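Local coordinates for AmbC (Sorangium cellulosum, PDB 5O15), which probably catalyses both the dehydration of a polyketide intermediate and its closure to an oxygen heterocycle in ambruticin biosynthesis, as a bifunctional dehydratase-cyclase domain, at residues 162-167 with 226-231; 96-101 with 126-131; 274-279 with 283-288; 63-68 with 240-245. All blocks are in the same frame, centred on the assembly; numbering follows the deposited sequence.

Contact 1: 162-167 with 226-231; sequences VTRWVE and LGAGSS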
loop_
_atom_site.group_PDB
_atom_site.type_symbol
_atom_site.label_atom_id
_atom_site.label_comp_id
_atom_site.label_asym_id
_atom_site.label_seq_id
_atom_site.Cartn_x
_atom_site.Cartn_y
_atom_site.Cartn_z
ATOM N N VAL A 162 12.536 3.427 16.074
ATOM C CA VAL A 162 12.072 3.948 14.788
ATOM C C VAL A 162 12.784 5.233 14.407
ATOM O O VAL A 162 12.655 5.668 13.260
ATOM C CB VAL A 162 10.541 4.090 14.760
ATOM C CG1 VAL A 162 9.896 2.764 15.102
ATOM C CG2 VAL A 162 10.095 5.194 15.699
ATOM N N THR A 163 13.549 5.836 15.325
ATOM C CA THR A 163 14.340 7.009 15.002
ATOM C C THR A 163 15.726 6.651 14.478
ATOM O O THR A 163 16.434 7.532 13.985
ATOM C CB THR A 163 14.492 7.909 16.256
ATOM O OG1 THR A 163 15.397 7.303 17.186
ATOM C CG2 THR A 163 13.157 8.108 16.963
ATOM N N ARG A 164 16.127 5.390 14.574
ATOM C CA ARG A 164 17.437 5.001 14.093
ATOM C C ARG A 164 17.479 5.175 12.580
ATOM O O ARG A 164 16.541 4.795 11.854
ATOM C CB ARG A 164 17.738 3.581 14.500
ATOM C CG ARG A 164 19.135 3.149 14.162
ATOM C CD ARG A 164 19.356 1.767 14.683
ATOM N NE ARG A 164 20.766 1.368 14.838
ATOM C CZ ARG A 164 21.443 0.744 13.882
ATOM N NH1 ARG A 164 20.839 0.502 12.728
ATOM N NH2 ARG A 164 22.662 0.311 14.113
ATOM N N TRP A 165 18.560 5.731 12.086
ATOM C CA TRP A 165 18.692 6.061 10.681
ATOM C C TRP A 165 18.738 4.786 9.850
ATOM O O TRP A 165 19.484 3.846 10.146
ATOM C CB TRP A 165 19.991 6.845 10.518
ATOM C CG TRP A 165 20.270 7.255 9.108
ATOM C CD1 TRP A 165 20.995 6.557 8.194
ATOM C CD2 TRP A 165 19.917 8.489 8.500
ATOM N NE1 TRP A 165 21.085 7.279 7.028
ATOM C CE2 TRP A 165 20.451 8.479 7.197
ATOM C CE3 TRP A 165 19.238 9.633 8.938
ATOM C CZ2 TRP A 165 20.312 9.542 6.320
ATOM C CZ3 TRP A 165 19.099 10.698 8.071
ATOM C CH2 TRP A 165 19.647 10.647 6.767
ATOM N N VAL A 166 17.935 4.776 8.797
ATOM C CA VAL A 166 17.946 3.742 7.759
ATOM C C VAL A 166 18.155 4.503 6.466
ATOM O O VAL A 166 17.262 5.230 6.026
ATOM C CB VAL A 166 16.623 2.961 7.730
ATOM C CG1 VAL A 166 16.604 1.976 6.564
ATOM C CG2 VAL A 166 16.420 2.205 9.011
ATOM N N GLU A 167 19.329 4.364 5.849
ATOM C CA GLU A 167 19.660 5.219 4.711
ATOM C C GLU A 167 18.585 5.163 3.636
ATOM O O GLU A 167 18.179 6.192 3.108
ATOM C CB GLU A 167 21.007 4.805 4.142
ATOM C CG GLU A 167 21.520 5.655 3.008
ATOM C CD GLU A 167 22.146 6.977 3.416
ATOM O OE1 GLU A 167 22.487 7.169 4.607
ATOM O OE2 GLU A 167 22.313 7.821 2.534
ATOM N N LEU A 226 16.034 -3.638 8.425
ATOM C CA LEU A 226 17.231 -2.944 7.950
ATOM C C LEU A 226 17.957 -2.236 9.085
ATOM O O LEU A 226 18.866 -1.423 8.840
ATOM C CB LEU A 226 16.842 -1.946 6.855
ATOM C CG LEU A 226 16.662 -2.511 5.436
ATOM C CD1 LEU A 226 15.623 -3.634 5.341
ATOM C CD2 LEU A 226 16.308 -1.397 4.468
ATOM N N GLY A 227 17.595 -2.538 10.319
ATOM C CA GLY A 227 18.039 -1.831 11.475
ATOM C C GLY A 227 19.177 -2.518 12.196
ATOM O O GLY A 227 20.008 -3.218 11.601
ATOM N N ALA A 228 19.221 -2.300 13.500
ATOM C CA ALA A 228 20.352 -2.719 14.311
ATOM C C ALA A 228 20.595 -4.217 14.180
ATOM O O ALA A 228 19.669 -5.025 14.301
ATOM C CB ALA A 228 20.083 -2.360 15.771
ATOM N N GLY A 229 21.854 -4.580 13.931
ATOM C CA GLY A 229 22.249 -5.963 13.797
ATOM C C GLY A 229 22.054 -6.545 12.418
ATOM O O GLY A 229 22.460 -7.691 12.182
ATOM N N SER A 230 21.445 -5.809 11.503
ATOM C CA SER A 230 21.249 -6.330 10.162
ATOM C C SER A 230 22.539 -6.210 9.366
ATOM O O SER A 230 23.396 -5.361 9.644
ATOM C CB SER A 230 20.119 -5.592 9.441
ATOM O OG SER A 230 20.470 -4.249 9.161
ATOM N N SER A 231 22.674 -7.066 8.383
ATOM C CA SER A 231 23.814 -6.995 7.487
ATOM C C SER A 231 23.532 -5.949 6.417
ATOM O O SER A 231 22.447 -5.964 5.827
ATOM C CB SER A 231 24.033 -8.338 6.806
ATOM O OG SER A 231 24.302 -9.354 7.752
HETATM O O HOH W 1 21.499 -0.609 9.999
#
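R164 lays one face of its guanidinium on the backbone of A228, whose CA sits 3.5 Å above the plane and over its centre. R164 NH1 comes within 3.3 Å of A228 N, but both atoms are donors, so the approach is a face contact, not a bond. At the edge of the guanidinium, in its plane, a water accepts from R164 NH1 at 3.0 Å and donates to L226 O, so the arginine reaches the carbonyl through one solvent molecule. The side chain spans the gap by running extended, with CG anti to the backbone N (chi1 -174°). Deeper in, V166 CG1 meets L226 CB at 3.9 Å, the two side chains crossing at about a right angle. Behind this first shell, G227 to S230 form a type II beta turn in which G227 O receives both S230 N and S230 OG, the hydroxyl at 2.7 Å on a lone pair. V166 is itself the N-cap before helix 167-170, its N bonded to D170. In the second hotdog, the loop after strand 158-160 thus meets the loop following helix 211-225 through one apolar touch and a water-bridged cation, V166 and G227 buried, R164 and A228 at the surface.

Contact 2: 96-101 with 126-131; sequences AVTLQV and APWTAH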
loop_
_atom_site.group_PDB
_atom_site.type_symbol
_atom_site.label_atom_id
_atom_site.label_comp_id
_atom_site.label_asym_id
_atom_site.label_seq_id
_atom_site.Cartn_x
_atom_site.Cartn_y
_atom_site.Cartn_z
ATOM N N ALA A 96 -0.637 16.254 -13.271
ATOM C CA ALA A 96 -1.631 15.239 -12.953
ATOM C C ALA A 96 -1.533 14.085 -13.929
ATOM O O ALA A 96 -1.038 14.231 -15.051
ATOM C CB ALA A 96 -3.040 15.829 -12.974
ATOM N N VAL A 97 -1.982 12.927 -13.467
ATOM C CA VAL A 97 -2.152 11.769 -14.324
ATOM C C VAL A 97 -3.619 11.376 -14.298
ATOM O O VAL A 97 -4.325 11.538 -13.299
ATOM C CB VAL A 97 -1.257 10.568 -13.943
ATOM C CG1 VAL A 97 0.209 10.934 -14.030
ATOM C CG2 VAL A 97 -1.600 10.095 -12.567
ATOM N N THR A 98 -4.073 10.857 -15.415
ATOM C CA THR A 98 -5.386 10.264 -15.498
ATOM C C THR A 98 -5.249 8.796 -15.120
ATOM O O THR A 98 -4.263 8.140 -15.471
ATOM C CB THR A 98 -5.935 10.399 -16.929
ATOM O OG1 THR A 98 -5.977 11.779 -17.290
ATOM C CG2 THR A 98 -7.338 9.897 -17.023
ATOM N N LEU A 99 -6.247 8.287 -14.416
ATOM C CA LEU A 99 -6.271 6.912 -13.951
ATOM C C LEU A 99 -7.418 6.154 -14.598
ATOM O O LEU A 99 -8.473 6.724 -14.921
ATOM C CB LEU A 99 -6.516 6.879 -12.443
ATOM C CG LEU A 99 -5.488 7.593 -11.569
ATOM C CD1 LEU A 99 -5.912 7.516 -10.104
ATOM C CD2 LEU A 99 -4.162 6.934 -11.753
ATOM N N GLN A 100 -7.229 4.839 -14.713
ATOM C CA GLN A 100 -8.330 3.977 -15.126
ATOM C C GLN A 100 -8.188 2.657 -14.398
ATOM O O GLN A 100 -7.096 2.086 -14.357
ATOM C CB GLN A 100 -8.343 3.749 -16.632
ATOM C CG GLN A 100 -9.638 3.121 -17.110
ATOM C CD GLN A 100 -9.725 3.015 -18.602
ATOM O OE1 GLN A 100 -9.852 1.916 -19.151
ATOM N NE2 GLN A 100 -9.690 4.150 -19.268
ATOM N N VAL A 101 -9.280 2.173 -13.829
ATOM C CA VAL A 101 -9.329 0.830 -13.287
ATOM C C VAL A 101 -10.330 0.054 -14.120
ATOM O O VAL A 101 -11.492 0.446 -14.229
ATOM C CB VAL A 101 -9.723 0.798 -11.812
ATOM C CG1 VAL A 101 -9.639 -0.607 -11.328
ATOM C CG2 VAL A 101 -8.781 1.725 -10.974
ATOM N N ALA A 126 -2.209 9.745 -25.732
ATOM C CA ALA A 126 -1.027 9.073 -25.226
ATOM C C ALA A 126 -1.422 7.673 -24.759
ATOM O O ALA A 126 -2.561 7.452 -24.339
ATOM C CB ALA A 126 -0.437 9.845 -24.048
ATOM N N PRO A 127 -0.513 6.708 -24.828
ATOM C CA PRO A 127 -0.878 5.344 -24.448
ATOM C C PRO A 127 -1.072 5.229 -22.950
ATOM O O PRO A 127 -0.429 5.920 -22.158
ATOM C CB PRO A 127 0.322 4.512 -24.903
ATOM C CG PRO A 127 1.465 5.455 -24.837
ATOM C CD PRO A 127 0.913 6.817 -25.186
ATOM N N TRP A 128 -1.976 4.337 -22.573
ATOM C CA TRP A 128 -2.149 3.972 -21.178
ATOM C C TRP A 128 -1.028 3.036 -20.754
ATOM O O TRP A 128 -0.583 2.188 -21.528
ATOM C CB TRP A 128 -3.488 3.264 -21.021
ATOM C CG TRP A 128 -4.688 4.117 -21.110
ATOM C CD1 TRP A 128 -5.536 4.229 -22.182
ATOM C CD2 TRP A 128 -5.238 4.937 -20.082
ATOM N NE1 TRP A 128 -6.573 5.068 -21.874
ATOM C CE2 TRP A 128 -6.414 5.519 -20.591
ATOM C CE3 TRP A 128 -4.865 5.226 -18.770
ATOM C CZ2 TRP A 128 -7.206 6.382 -19.837
ATOM C CZ3 TRP A 128 -5.670 6.062 -18.033
ATOM C CH2 TRP A 128 -6.793 6.660 -18.561
ATOM N N THR A 129 -0.564 3.207 -19.521
ATOM C CA THR A 129 0.462 2.363 -18.912
ATOM C C THR A 129 -0.197 1.508 -17.834
ATOM O O THR A 129 -0.866 2.047 -16.960
ATOM C CB THR A 129 1.574 3.210 -18.272
ATOM O OG1 THR A 129 2.266 3.972 -19.279
ATOM C CG2 THR A 129 2.591 2.326 -17.559
ATOM N N ALA A 130 0.012 0.188 -17.884
ATOM C CA ALA A 130 -0.499 -0.708 -16.853
ATOM C C ALA A 130 0.452 -0.698 -15.662
ATOM O O ALA A 130 1.662 -0.875 -15.818
ATOM C CB ALA A 130 -0.582 -2.127 -17.385
ATOM N N HIS A 131 -0.082 -0.464 -14.474
ATOM C CA HIS A 131 0.728 -0.500 -13.276
ATOM C C HIS A 131 0.508 -1.735 -12.433
ATOM O O HIS A 131 1.463 -2.195 -11.798
ATOM C CB HIS A 131 0.463 0.750 -12.436
ATOM C CG HIS A 131 0.786 2.012 -13.153
ATOM N ND1 HIS A 131 2.075 2.360 -13.477
ATOM C CD2 HIS A 131 -0.008 2.972 -13.683
ATOM C CE1 HIS A 131 2.064 3.492 -14.165
ATOM N NE2 HIS A 131 0.811 3.891 -14.293
#
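The indole of W128 turns one face to Q100, which covers it with two parts of its side chain. Q100 CB stands over the six-membered ring, 4.1 Å from the centroid and 25° off the normal, a CH-pi contact. Further out, Q100 NE2 lies 3.3 Å above the ring plane but offset toward the rim, nearest to W128 CZ2. The amide plane is inclined 60° to the ring, so the group is not stacked flat on it. With CG anti to the backbone N (chi1 -167°) and the chain extended beyond, the glutamine carries its amide across the indole face to the rim. The far corner of the ring reaches T98, where CG2 touches W128 CH2 at 3.6 Å; T98 O approaches W128 CZ3 obliquely at the same distance. Between the two segments runs strand 112-120, paired by backbone bonds with strand 96-103, and its H117 and R119 also touch the indole. W128, just before strand 129-137, thus reaches across an intervening strand of the first hotdog's antiparallel sheet. With W128 cut back to alanine, Q100 CB and the T98 methyl are likely to lose their aromatic cover, and the Q100 amide would be freer to turn. The junction rests on CH-pi contact and van der Waals packing.

Contact 3: 274-279 with 283-288; sequences IELADA and PVARAG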
loop_
_atom_site.group_PDB
_atom_site.type_symbol
_atom_site.label_atom_id
_atom_site.label_comp_id
_atom_site.label_asym_id
_atom_site.label_seq_id
_atom_site.Cartn_x
_atom_site.Cartn_y
_atom_site.Cartn_z
ATOM N N ILE A 274 -0.062 -8.507 7.236
ATOM C CA ILE A 274 -0.308 -7.239 7.919
ATOM C C ILE A 274 -1.709 -7.255 8.472
ATOM O O ILE A 274 -2.665 -7.508 7.720
ATOM C CB ILE A 274 -0.142 -6.027 6.985
ATOM C CG1 ILE A 274 1.256 -5.983 6.392
ATOM C CG2 ILE A 274 -0.493 -4.724 7.707
ATOM C CD1 ILE A 274 1.430 -4.965 5.281
ATOM N N GLU A 275 -1.859 -6.933 9.745
ATOM C CA GLU A 275 -3.160 -6.777 10.363
ATOM C C GLU A 275 -3.211 -5.411 11.019
ATOM O O GLU A 275 -2.261 -5.025 11.707
ATOM C CB GLU A 275 -3.420 -7.862 11.394
ATOM C CG GLU A 275 -3.424 -9.278 10.850
ATOM C CD GLU A 275 -3.184 -10.207 12.006
ATOM O OE1 GLU A 275 -4.049 -10.261 12.907
ATOM O OE2 GLU A 275 -2.072 -10.787 12.089
ATOM N N LEU A 276 -4.318 -4.701 10.844
ATOM C CA LEU A 276 -4.482 -3.339 11.346
ATOM C C LEU A 276 -5.723 -3.246 12.213
ATOM O O LEU A 276 -6.786 -3.757 11.846
ATOM C CB LEU A 276 -4.589 -2.365 10.171
ATOM C CG LEU A 276 -3.419 -2.416 9.188
ATOM C CD1 LEU A 276 -3.655 -1.533 7.986
ATOM C CD2 LEU A 276 -2.105 -2.019 9.856
ATOM N N ALA A 277 -5.579 -2.565 13.346
ATOM C CA ALA A 277 -6.634 -2.354 14.312
ATOM C C ALA A 277 -6.809 -0.871 14.606
ATOM O O ALA A 277 -5.840 -0.109 14.654
ATOM C CB ALA A 277 -6.314 -3.100 15.611
ATOM N N ASP A 278 -8.053 -0.481 14.848
ATOM C CA ASP A 278 -8.377 0.888 15.215
ATOM C C ASP A 278 -8.088 1.163 16.681
ATOM O O ASP A 278 -7.680 0.285 17.441
ATOM C CB ASP A 278 -9.811 1.256 14.823
ATOM C CG ASP A 278 -10.894 0.596 15.676
ATOM O OD1 ASP A 278 -10.636 0.171 16.820
ATOM O OD2 ASP A 278 -12.042 0.546 15.144
ATOM N N ALA A 279 -8.309 2.421 17.073
ATOM C CA ALA A 279 -7.995 2.894 18.423
ATOM C C ALA A 279 -8.818 2.225 19.501
ATOM O O ALA A 279 -8.438 2.307 20.670
ATOM C CB ALA A 279 -8.190 4.406 18.482
ATOM N N PRO A 283 -10.945 -4.527 14.294
ATOM C CA PRO A 283 -10.271 -4.703 13.011
ATOM C C PRO A 283 -10.566 -3.558 12.065
ATOM O O PRO A 283 -11.712 -3.129 11.910
ATOM C CB PRO A 283 -10.826 -6.038 12.481
ATOM C CG PRO A 283 -11.457 -6.694 13.618
ATOM C CD PRO A 283 -11.788 -5.680 14.653
ATOM N N VAL A 284 -9.536 -3.136 11.345
ATOM C CA VAL A 284 -9.656 -2.190 10.240
ATOM C C VAL A 284 -9.362 -2.832 8.899
ATOM O O VAL A 284 -10.098 -2.616 7.938
ATOM C CB VAL A 284 -8.771 -0.942 10.450
ATOM C CG1 VAL A 284 -8.685 -0.101 9.191
ATOM C CG2 VAL A 284 -9.288 -0.140 11.596
ATOM N N ALA A 285 -8.272 -3.566 8.789
ATOM C CA ALA A 285 -7.872 -4.127 7.501
ATOM C C ALA A 285 -6.899 -5.242 7.733
ATOM O O ALA A 285 -6.234 -5.299 8.786
ATOM C CB ALA A 285 -7.269 -3.089 6.562
ATOM N N ARG A 286 -6.744 -6.090 6.727
ATOM C CA ARG A 286 -5.706 -7.094 6.786
ATOM C C ARG A 286 -5.241 -7.393 5.381
ATOM O O ARG A 286 -6.033 -7.361 4.422
ATOM C CB ARG A 286 -6.166 -8.365 7.490
ATOM C CG ARG A 286 -7.414 -8.968 6.893
ATOM C CD ARG A 286 -8.018 -9.983 7.848
ATOM N NE ARG A 286 -9.172 -10.658 7.270
ATOM C CZ ARG A 286 -10.357 -10.086 7.090
ATOM N NH1 ARG A 286 -10.536 -8.810 7.438
ATOM N NH2 ARG A 286 -11.358 -10.791 6.558
ATOM N N ALA A 287 -3.969 -7.715 5.267
ATOM C CA ALA A 287 -3.357 -8.235 4.054
ATOM C C ALA A 287 -2.763 -9.592 4.368
ATOM O O ALA A 287 -1.862 -9.696 5.221
ATOM C CB ALA A 287 -2.282 -7.305 3.501
ATOM N N GLY A 288 -3.279 -10.640 3.740
ATOM C CA GLY A 288 -2.784 -11.965 4.038
ATOM C C GLY A 288 -1.320 -12.118 3.705
ATOM O O GLY A 288 -0.568 -12.751 4.450
HETATM O O HOH W 2 -12.872 -0.585 12.872
#
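I274 and A287 form a hydrogen-bonded antiparallel pair in which each backbone serves the other: I274 N gives to A287 O at 3.0 Å and A287 N to I274 O at 2.8 Å, both nearly straight. I274 O also receives a CA-H contact from R286 CA. Next along, L276 N donates to A285 O at 2.9 Å, whereas L276 O takes two donors, V284 N at 2.9 Å and A285 N at 3.4 Å, the latter weak. V284 and A285 both face L276 in this way, a classic beta bulge that shifts the register by one before A277 pairs with P283. V284 CG2 swings to the start of the hairpin loop and packs on D278 CB at 3.6 Å. D278 then closes the end: a water donates to both its OD2 and P283 O, while OD1 accepts from Q280 N and Q282 N within the connection. The charged ends of the non-hydrogen-bonded pair look elsewhere: E275 bridges to R258 and takes W147 NE1, while R286, in the conformer described, bridges to E248 and donates to P140 O and A141 O. I274, L276, A285 and A287 line the other face, where I274 packs on A217 and L218 of helix 211-225. In the second hotdog, the hairpin 269-277/283-295 lies between strand 254-261, bonded to its first arm, and strand 236-247, bonded to its second.

Contact 4: 63-68 with 240-245; sequences AFVELA and FAWSDV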
loop_
_atom_site.group_PDB
_atom_site.type_symbol
_atom_site.label_atom_id
_atom_site.label_comp_id
_atom_site.label_asym_id
_atom_site.label_seq_id
_atom_site.Cartn_x
_atom_site.Cartn_y
_atom_site.Cartn_z
ATOM N N ALA A 63 -0.827 2.729 -3.000
ATOM C CA ALA A 63 -1.880 3.438 -3.713
ATOM C C ALA A 63 -2.584 2.537 -4.734
ATOM O O ALA A 63 -3.789 2.695 -4.971
ATOM C CB ALA A 63 -1.330 4.650 -4.439
ATOM N N PHE A 64 -1.872 1.569 -5.325
ATOM C CA PHE A 64 -2.524 0.611 -6.219
ATOM C C PHE A 64 -3.427 -0.305 -5.420
ATOM O O PHE A 64 -4.507 -0.662 -5.880
ATOM C CB PHE A 64 -1.487 -0.194 -7.007
ATOM C CG PHE A 64 -0.568 0.632 -7.823
ATOM C CD1 PHE A 64 -1.029 1.612 -8.678
ATOM C CD2 PHE A 64 0.796 0.448 -7.708
ATOM C CE1 PHE A 64 -0.107 2.370 -9.434
ATOM C CE2 PHE A 64 1.688 1.175 -8.453
ATOM C CZ PHE A 64 1.254 2.163 -9.257
ATOM N N VAL A 65 -3.024 -0.656 -4.193
ATOM C CA VAL A 65 -3.896 -1.412 -3.312
ATOM C C VAL A 65 -5.171 -0.636 -3.018
ATOM O O VAL A 65 -6.279 -1.180 -3.078
ATOM C CB VAL A 65 -3.146 -1.836 -2.043
ATOM C CG1 VAL A 65 -4.066 -2.544 -1.094
ATOM C CG2 VAL A 65 -1.946 -2.717 -2.388
ATOM N N GLU A 66 -5.031 0.646 -2.669
ATOM C CA GLU A 66 -6.180 1.499 -2.402
ATOM C C GLU A 66 -7.110 1.562 -3.611
ATOM O O GLU A 66 -8.335 1.480 -3.462
ATOM C CB GLU A 66 -5.691 2.897 -1.994
ATOM C CG GLU A 66 -6.737 3.989 -2.038
ATOM C CD GLU A 66 -7.870 3.846 -1.023
ATOM O OE1 GLU A 66 -7.900 2.878 -0.237
ATOM O OE2 GLU A 66 -8.784 4.704 -1.058
ATOM N N LEU A 67 -6.550 1.732 -4.810
ATOM C CA LEU A 67 -7.397 1.798 -5.993
ATOM C C LEU A 67 -8.117 0.475 -6.227
ATOM O O LEU A 67 -9.297 0.464 -6.597
ATOM C CB LEU A 67 -6.555 2.224 -7.204
ATOM C CG LEU A 67 -6.114 3.702 -7.163
ATOM C CD1 LEU A 67 -5.018 3.967 -8.162
ATOM C CD2 LEU A 67 -7.307 4.618 -7.372
ATOM N N ALA A 68 -7.435 -0.642 -6.002
ATOM C CA ALA A 68 -8.080 -1.945 -6.145
ATOM C C ALA A 68 -9.174 -2.148 -5.097
ATOM O O ALA A 68 -10.229 -2.703 -5.411
ATOM C CB ALA A 68 -7.035 -3.046 -6.032
ATOM N N PHE A 240 6.083 -6.109 -4.696
ATOM C CA PHE A 240 5.652 -6.520 -6.021
ATOM C C PHE A 240 4.359 -7.318 -6.039
ATOM O O PHE A 240 3.771 -7.462 -7.111
ATOM C CB PHE A 240 6.750 -7.285 -6.779
ATOM C CG PHE A 240 7.076 -8.630 -6.199
ATOM C CD1 PHE A 240 6.404 -9.764 -6.624
ATOM C CD2 PHE A 240 8.073 -8.751 -5.252
ATOM C CE1 PHE A 240 6.701 -10.990 -6.096
ATOM C CE2 PHE A 240 8.384 -9.974 -4.718
ATOM C CZ PHE A 240 7.694 -11.104 -5.147
ATOM N N ALA A 241 3.867 -7.787 -4.897
ATOM C CA ALA A 241 2.648 -8.574 -4.886
ATOM C C ALA A 241 1.979 -8.501 -3.530
ATOM O O ALA A 241 2.651 -8.418 -2.498
ATOM C CB ALA A 241 2.898 -10.028 -5.259
ATOM N N TRP A 242 0.658 -8.530 -3.548
ATOM C CA TRP A 242 -0.189 -8.553 -2.377
ATOM C C TRP A 242 -1.231 -9.641 -2.568
ATOM O O TRP A 242 -1.673 -9.917 -3.700
ATOM C CB TRP A 242 -0.926 -7.230 -2.197
ATOM C CG TRP A 242 -0.062 -6.047 -1.991
ATOM C CD1 TRP A 242 0.665 -5.378 -2.926
ATOM C CD2 TRP A 242 0.175 -5.380 -0.747
ATOM N NE1 TRP A 242 1.322 -4.326 -2.348
ATOM C CE2 TRP A 242 1.031 -4.297 -1.012
ATOM C CE3 TRP A 242 -0.302 -5.578 0.543
ATOM C CZ2 TRP A 242 1.467 -3.435 -0.022
ATOM C CZ3 TRP A 242 0.122 -4.716 1.541
ATOM C CH2 TRP A 242 1.016 -3.657 1.255
ATOM N N SER A 243 -1.651 -10.251 -1.462
ATOM C CA SER A 243 -2.704 -11.263 -1.479
ATOM C C SER A 243 -3.696 -10.990 -0.361
ATOM O O SER A 243 -3.303 -10.544 0.728
ATOM C CB SER A 243 -2.145 -12.681 -1.294
ATOM O OG SER A 243 -1.196 -13.003 -2.290
ATOM N N ASP A 244 -4.967 -11.272 -0.618
ATOM C CA ASP A 244 -5.998 -11.287 0.394
ATOM C C ASP A 244 -6.035 -10.007 1.220
ATOM O O ASP A 244 -5.854 -10.016 2.452
ATOM C CB ASP A 244 -5.861 -12.506 1.291
ATOM C CG ASP A 244 -6.163 -13.772 0.557
ATOM O OD1 ASP A 244 -7.026 -13.783 -0.349
ATOM O OD2 ASP A 244 -5.493 -14.754 0.878
ATOM N N VAL A 245 -6.276 -8.893 0.557
ATOM C CA VAL A 245 -6.345 -7.585 1.216
ATOM C C VAL A 245 -7.809 -7.201 1.343
ATOM O O VAL A 245 -8.520 -7.083 0.319
ATOM C CB VAL A 245 -5.602 -6.512 0.421
ATOM C CG1 VAL A 245 -5.554 -5.240 1.237
ATOM C CG2 VAL A 245 -4.210 -6.957 0.057
#
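V65 points from helix 61-75 toward strand 236-247 and splits its two methyls between W242 and V245. From V65 CB, the CG2 branch lies anti to the carbonyl carbon and stands over one face of the W242 indole, 3.5 Å from the centroid of the five-membered ring and only 6° off its normal. This is a close, nearly perpendicular CH-pi contact: W242 NE1 and CE2 are both 3.6 Å from V65 CG2, and CG, CD1 and CD2 follow at 3.8 Å, so the methyl meets every atom of the pyrrole ring. The other branch, V65 CG1, is anti to the backbone N (chi1 177°) and runs to V245 CG1 at 3.9 Å, crossing that side chain at about a right angle. One beta-branched residue thereby spans two positions of the strand. W242 and V245 come to the same side because D244 and V245 form a G1 beta bulge against V80, with D244 in a left-handed backbone conformation. L214 of helix 211-225 touches both V65 and W242, and F290 meets the indole edge-to-face. A serine in place of W242 would probably open a gap beneath the V65 methyl and deprive F290 and L214 of their aromatic neighbour. All three touching residues are buried, and they join the helix of the N-terminal hotdog to a strand of the C-terminal one. The chemistry is wholly apolar, so the attachment depends on shape and dispersion rather than on directed bonds.

How the contacts relate
Contact 4 lies nearest the middle of the chain, tying the central helix of the first hotdog to strand 236-247 of the second. Contact 3 is its neighbour, centres 14 Å apart: strands 236-247 and 283-295 are adjacent, and A287 packs on both W242 and V245. Contact 2 lies 17 Å from contact 4 between centres, on the side of the first hotdog, and touches it where H131 meets F64 and L99 meets L67. Contact 1 stands apart, about 14 Å from contacts 3 and 4 at the nearest atoms. Along the chain, contact 2 closes before contact 1 opens, both within the span of contact 4, and contact 3 comes last. The double hotdog is thus joined centrally, with contacts 1 and 2 at opposite flanks.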